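Transcriptional regulator (Rhodococcus jostii, PDB 5CYV) regulates transcription in p-hydroxycinnamate metabolism as a MarR family protein, binding p-coumaroyl-CoA and probably DNA. Local coordinates at the interface of chains A and B. Residues are numbered along the deposited sequence; one frame, centred on the assembly and turned at random. Chains: chain A/B, Transcriptional regulator.

Contact 1: the interface of chains A and B. Residues chain A 15, 135, 139; chain B 18, 21, 120-121, 124.
A:Ile139, near the end of helix 126-140, packs both its branches against B:Tyr120, B:Val18 and B:Ile124, in the dimerisation region of this MarR family regulator. Its gamma-methyl CG2 lies 3.8 Å from CD1 on the ring of B:Tyr120 and also meets CG1 of B:Val18. The other branch of A:Ile139 ends in CD1, which touches the delta-methyl CD1 of B:Ile124 at 3.8 Å. CG2 stands anti to the backbone N while CG1 lies beside it (chi1 -64°), and this splits the two branches between the tyrosine-valine side and B:Ile124. A beta-branched residue suits the place because it spreads carbon in two directions with few ways to turn. An alanine in its place would probably leave a gap between B:Tyr120, B:Val18 and B:Ile124 and lose much of the 98 Å² that A:Ile139 hides. The flexible B:Met21 bends at chi3 (66°), placing its methyl CE 3.8 Å from the backbone O of A:Ile139.

One turn earlier on the same helix, A:Thr135 uses its methyl rather than its hydroxyl: CG2 comes within 3.9 Å of B:Ile124 CD1, which therefore touches two chain A residues. From helix 11-30 of chain A, A:Leu15 points against B:Phe121, bringing CD1 to 3.3 Å from the ring carbon CE1, a close apolar approach.

Behind these groups, chain B braces its own aromatic ring. CD1 of B:Ile124 lies in plane at the edge of the B:Phe121 ring, and CB of B:Tyr120 sits over the centre of one face of B:Phe121, 3.9 Å above the plane.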
loop_
_atom_site.group_PDB
_atom_site.type_symbol
_atom_site.label_atom_id
_atom_site.label_comp_id
_atom_site.label_asym_id
_atom_site.label_seq_id
_atom_site.Cartn_x
_atom_site.Cartn_y
_atom_site.Cartn_z
ATOM N N LEU A 15 4.620 -5.002 -1.175
ATOM C CA LEU A 15 4.398 -3.659 -1.677
ATOM C C LEU A 15 3.202 -2.983 -1.045
ATOM O O LEU A 15 3.288 -1.798 -0.651
ATOM C CB LEU A 15 4.178 -3.745 -3.191
ATOM C CG LEU A 15 5.448 -3.786 -3.959
ATOM C CD1 LEU A 15 5.185 -4.199 -5.415
ATOM C CD2 LEU A 15 6.157 -2.374 -3.925
ATOM N N THR A 135 11.324 0.745 -11.303
ATOM C CA THR A 135 10.424 -0.388 -11.394
ATOM C C THR A 135 8.993 0.029 -11.077
ATOM O O THR A 135 8.028 -0.399 -11.769
ATOM C CB THR A 135 10.877 -1.488 -10.432
ATOM O OG1 THR A 135 12.239 -1.811 -10.790
ATOM C CG2 THR A 135 9.997 -2.731 -10.572
ATOM N N ILE A 139 5.389 0.204 -13.452
ATOM C CA ILE A 139 4.096 -0.428 -13.108
ATOM C C ILE A 139 2.964 0.580 -13.109
ATOM O O ILE A 139 1.916 0.346 -13.709
ATOM C CB ILE A 139 4.180 -1.097 -11.731
ATOM C CG1 ILE A 139 5.200 -2.235 -11.807
ATOM C CG2 ILE A 139 2.790 -1.670 -11.310
ATOM C CD1 ILE A 139 5.636 -2.769 -10.454
ATOM N N VAL B 18 1.612 2.170 -6.140
ATOM C CA VAL B 18 1.560 0.775 -6.594
ATOM C C VAL B 18 0.963 -0.138 -5.539
ATOM O O VAL B 18 0.170 -1.026 -5.882
ATOM C CB VAL B 18 2.968 0.299 -6.996
ATOM C CG1 VAL B 18 2.937 -1.189 -7.386
ATOM C CG2 VAL B 18 3.440 1.196 -8.184
ATOM N N MET B 21 -2.675 0.098 -6.017
ATOM C CA MET B 21 -3.102 -0.678 -7.193
ATOM C C MET B 21 -3.269 -2.145 -6.837
ATOM O O MET B 21 -4.281 -2.802 -7.203
ATOM C CB MET B 21 -2.086 -0.565 -8.342
ATOM C CG MET B 21 -1.993 0.824 -8.880
ATOM S SD MET B 21 -0.525 1.059 -9.976
ATOM C CE MET B 21 -0.981 -0.015 -11.323
ATOM N N TYR B 120 0.879 -6.949 -12.873
ATOM C CA TYR B 120 1.856 -5.973 -12.465
ATOM C C TYR B 120 3.279 -6.481 -12.430
ATOM O O TYR B 120 4.201 -5.686 -12.654
ATOM C CB TYR B 120 1.522 -5.443 -11.070
ATOM C CG TYR B 120 0.102 -4.929 -11.014
ATOM C CD1 TYR B 120 -0.277 -3.861 -11.769
ATOM C CD2 TYR B 120 -0.799 -5.509 -10.144
ATOM C CE1 TYR B 120 -1.576 -3.367 -11.713
ATOM C CE2 TYR B 120 -2.113 -5.052 -10.090
ATOM C CZ TYR B 120 -2.470 -3.956 -10.835
ATOM O OH TYR B 120 -3.768 -3.498 -10.781
ATOM N N PHE B 121 3.460 -7.760 -12.109
ATOM C CA PHE B 121 4.817 -8.256 -11.771
ATOM C C PHE B 121 5.398 -9.261 -12.728
ATOM O O PHE B 121 6.613 -9.469 -12.707
ATOM C CB PHE B 121 4.839 -8.886 -10.387
ATOM C CG PHE B 121 4.271 -8.013 -9.313
ATOM C CD1 PHE B 121 4.813 -6.746 -9.092
ATOM C CD2 PHE B 121 3.238 -8.448 -8.535
ATOM C CE1 PHE B 121 4.283 -5.943 -8.113
ATOM C CE2 PHE B 121 2.697 -7.618 -7.555
ATOM C CZ PHE B 121 3.229 -6.393 -7.355
ATOM N N ILE B 124 8.471 -8.208 -14.899
ATOM C CA ILE B 124 9.679 -7.624 -14.289
ATOM C C ILE B 124 10.797 -8.673 -14.228
ATOM O O ILE B 124 10.542 -9.796 -13.843
ATOM C CB ILE B 124 9.376 -7.106 -12.876
ATOM C CG1 ILE B 124 8.196 -6.129 -12.878
ATOM C CG2 ILE B 124 10.614 -6.358 -12.288
ATOM C CD1 ILE B 124 7.754 -5.744 -11.463
#

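Contact 2: the interface of chains A and B. Residues chain A 133, 136-137, 141; chain B 8-9, 14.
A:Gln137 and A:Arg133, a turn apart on helix 126-140, reach the N-terminal 3-10 helix 7-9 of chain B. In MarR family proteins the N- and C-terminal helices of the two subunits interlock to form the dimer, and this patch belongs to that region.

Hydrogen bonds hold the polar side. The amide nitrogen NE2 of A:Gln137 serves two acceptors: the backbone O of B:Ser8 at 2.9 Å and the carboxylate OD1 of B:Asp9, also at 2.9 Å. Both acceptors lie in the amide plane, which fixes the rotation of that group. The bond to B:Ser8 is straight at the hydrogen (168°), although the donor stands above the carbonyl plane; the one to B:Asp9 is more bent and takes the anti lone pair of OD1. Glutamine suits the position because one neutral NH2 can satisfy a main-chain and a side-chain oxygen together.

A:Arg133 gives NE to the backbone O of B:Asp9 at 2.8 Å, with the oxygen at the edge of the guanidinium. Its chain runs out extended and then bends at chi3 (-62°), turning NE towards that carbonyl. NH2 of A:Arg133 also links through water 1, whose O lies a long 3.3 Å from the backbone O of B:Asp9. The guanidinium and the B:Asp9 carboxylate do not pair directly, their planes standing 89° apart, but their opposite charges may still attract over the 4.8 Å from NE of A:Arg133 to OD1 of B:Asp9.

Apolar contacts centre on B:Leu14 of helix 11-30. Its CD1 packs against CG of A:Arg133 at 3.7 Å and against CG of A:Gln137, so the methylene stems of the polar residues serve as hydrophobic surface. CB of B:Leu14 meets CB of A:Leu136, while CD2 of B:Leu14 points to the ring carbon CE2 of A:Phe141 at 4.0 Å. A forked leucine fits here: CD1 lies on both stems, while CD2 touches the A:Gln137 stem and the A:Phe141 ring.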
loop_
_atom_site.group_PDB
_atom_site.type_symbol
_atom_site.label_atom_id
_atom_site.label_comp_id
_atom_site.label_asym_id
_atom_site.label_seq_id
_atom_site.Cartn_x
_atom_site.Cartn_y
_atom_site.Cartn_z
ATOM N N ARG A 133 12.604 2.929 -7.808
ATOM C CA ARG A 133 11.839 4.014 -8.431
ATOM C C ARG A 133 11.498 3.665 -9.879
ATOM O O ARG A 133 10.323 3.804 -10.318
ATOM C CB ARG A 133 12.623 5.314 -8.345
ATOM C CG ARG A 133 11.919 6.525 -9.029
ATOM C CD ARG A 133 12.763 7.845 -9.015
ATOM N NE ARG A 133 13.002 8.252 -7.635
ATOM C CZ ARG A 133 14.181 8.115 -7.021
ATOM N NH1 ARG A 133 15.199 7.601 -7.698
ATOM N NH2 ARG A 133 14.307 8.468 -5.743
ATOM N N LEU A 136 8.858 0.798 -10.000
ATOM C CA LEU A 136 7.491 1.229 -9.628
ATOM C C LEU A 136 6.872 2.152 -10.682
ATOM O O LEU A 136 5.686 2.080 -10.983
ATOM C CB LEU A 136 7.475 1.929 -8.263
ATOM C CG LEU A 136 7.923 0.968 -7.136
ATOM C CD1 LEU A 136 8.148 1.796 -5.860
ATOM C CD2 LEU A 136 6.895 -0.116 -6.913
ATOM N N GLN A 137 7.696 3.005 -11.300
ATOM C CA GLN A 137 7.192 3.869 -12.360
ATOM C C GLN A 137 6.740 3.014 -13.544
ATOM O O GLN A 137 5.733 3.350 -14.205
ATOM C CB GLN A 137 8.279 4.811 -12.778
ATOM C CG GLN A 137 8.464 5.936 -11.784
ATOM C CD GLN A 137 9.672 6.819 -12.101
ATOM O OE1 GLN A 137 10.591 6.436 -12.875
ATOM N NE2 GLN A 137 9.690 8.009 -11.535
ATOM N N PHE A 141 2.951 3.627 -14.476
ATOM C CA PHE A 141 2.886 4.425 -15.695
ATOM C C PHE A 141 3.426 3.628 -16.909
ATOM O O PHE A 141 4.433 4.016 -17.534
ATOM C CB PHE A 141 3.669 5.750 -15.480
ATOM C CG PHE A 141 3.244 6.490 -14.200
ATOM C CD1 PHE A 141 1.965 7.015 -14.090
ATOM C CD2 PHE A 141 4.130 6.637 -13.137
ATOM C CE1 PHE A 141 1.544 7.660 -12.902
ATOM C CE2 PHE A 141 3.739 7.285 -11.943
ATOM C CZ PHE A 141 2.471 7.780 -11.821
ATOM N N SER B 8 5.968 12.180 -9.097
ATOM C CA SER B 8 6.112 10.857 -9.731
ATOM C C SER B 8 7.514 10.308 -9.500
ATOM O O SER B 8 7.726 9.130 -9.778
ATOM C CB SER B 8 5.817 10.952 -11.219
ATOM O OG SER B 8 6.667 11.866 -11.882
ATOM N N ASP B 9 8.434 11.119 -8.983
ATOM C CA ASP B 9 9.790 10.616 -8.616
ATOM C C ASP B 9 9.917 10.337 -7.107
ATOM O O ASP B 9 10.980 9.907 -6.631
ATOM C CB ASP B 9 10.873 11.626 -9.026
ATOM C CG ASP B 9 11.061 11.702 -10.540
ATOM O OD1 ASP B 9 10.895 10.668 -11.232
ATOM O OD2 ASP B 9 11.357 12.789 -11.059
ATOM N N LEU B 14 5.364 6.519 -4.926
ATOM C CA LEU B 14 5.275 5.385 -5.795
ATOM C C LEU B 14 4.945 4.083 -5.048
ATOM O O LEU B 14 4.230 3.235 -5.602
ATOM C CB LEU B 14 6.616 5.197 -6.544
ATOM C CG LEU B 14 6.896 6.327 -7.550
ATOM C CD1 LEU B 14 8.374 6.296 -7.955
ATOM C CD2 LEU B 14 5.954 6.320 -8.748
HETATM O O HOH W 1 12.471 9.637 -3.749
#

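The centres of the C-alpha atoms of contact 1 and contact 2 lie about 10 Å apart, and both draw on helix 126-140 of chain A and helix 11-30 of chain B. Residues 135 and 139 of the first helix serve contact 1, whereas 133, 136 and 137 serve contact 2, so its different faces engage different parts of the partner. Contact 1 is built mainly from carbon contacts, and contact 2 adds directional bonds to the N-terminal segment. Two-fold symmetry repeats both with the chains exchanged, consistent with an intertwined MarR-type dimer whose terminal helices couple the two subunits.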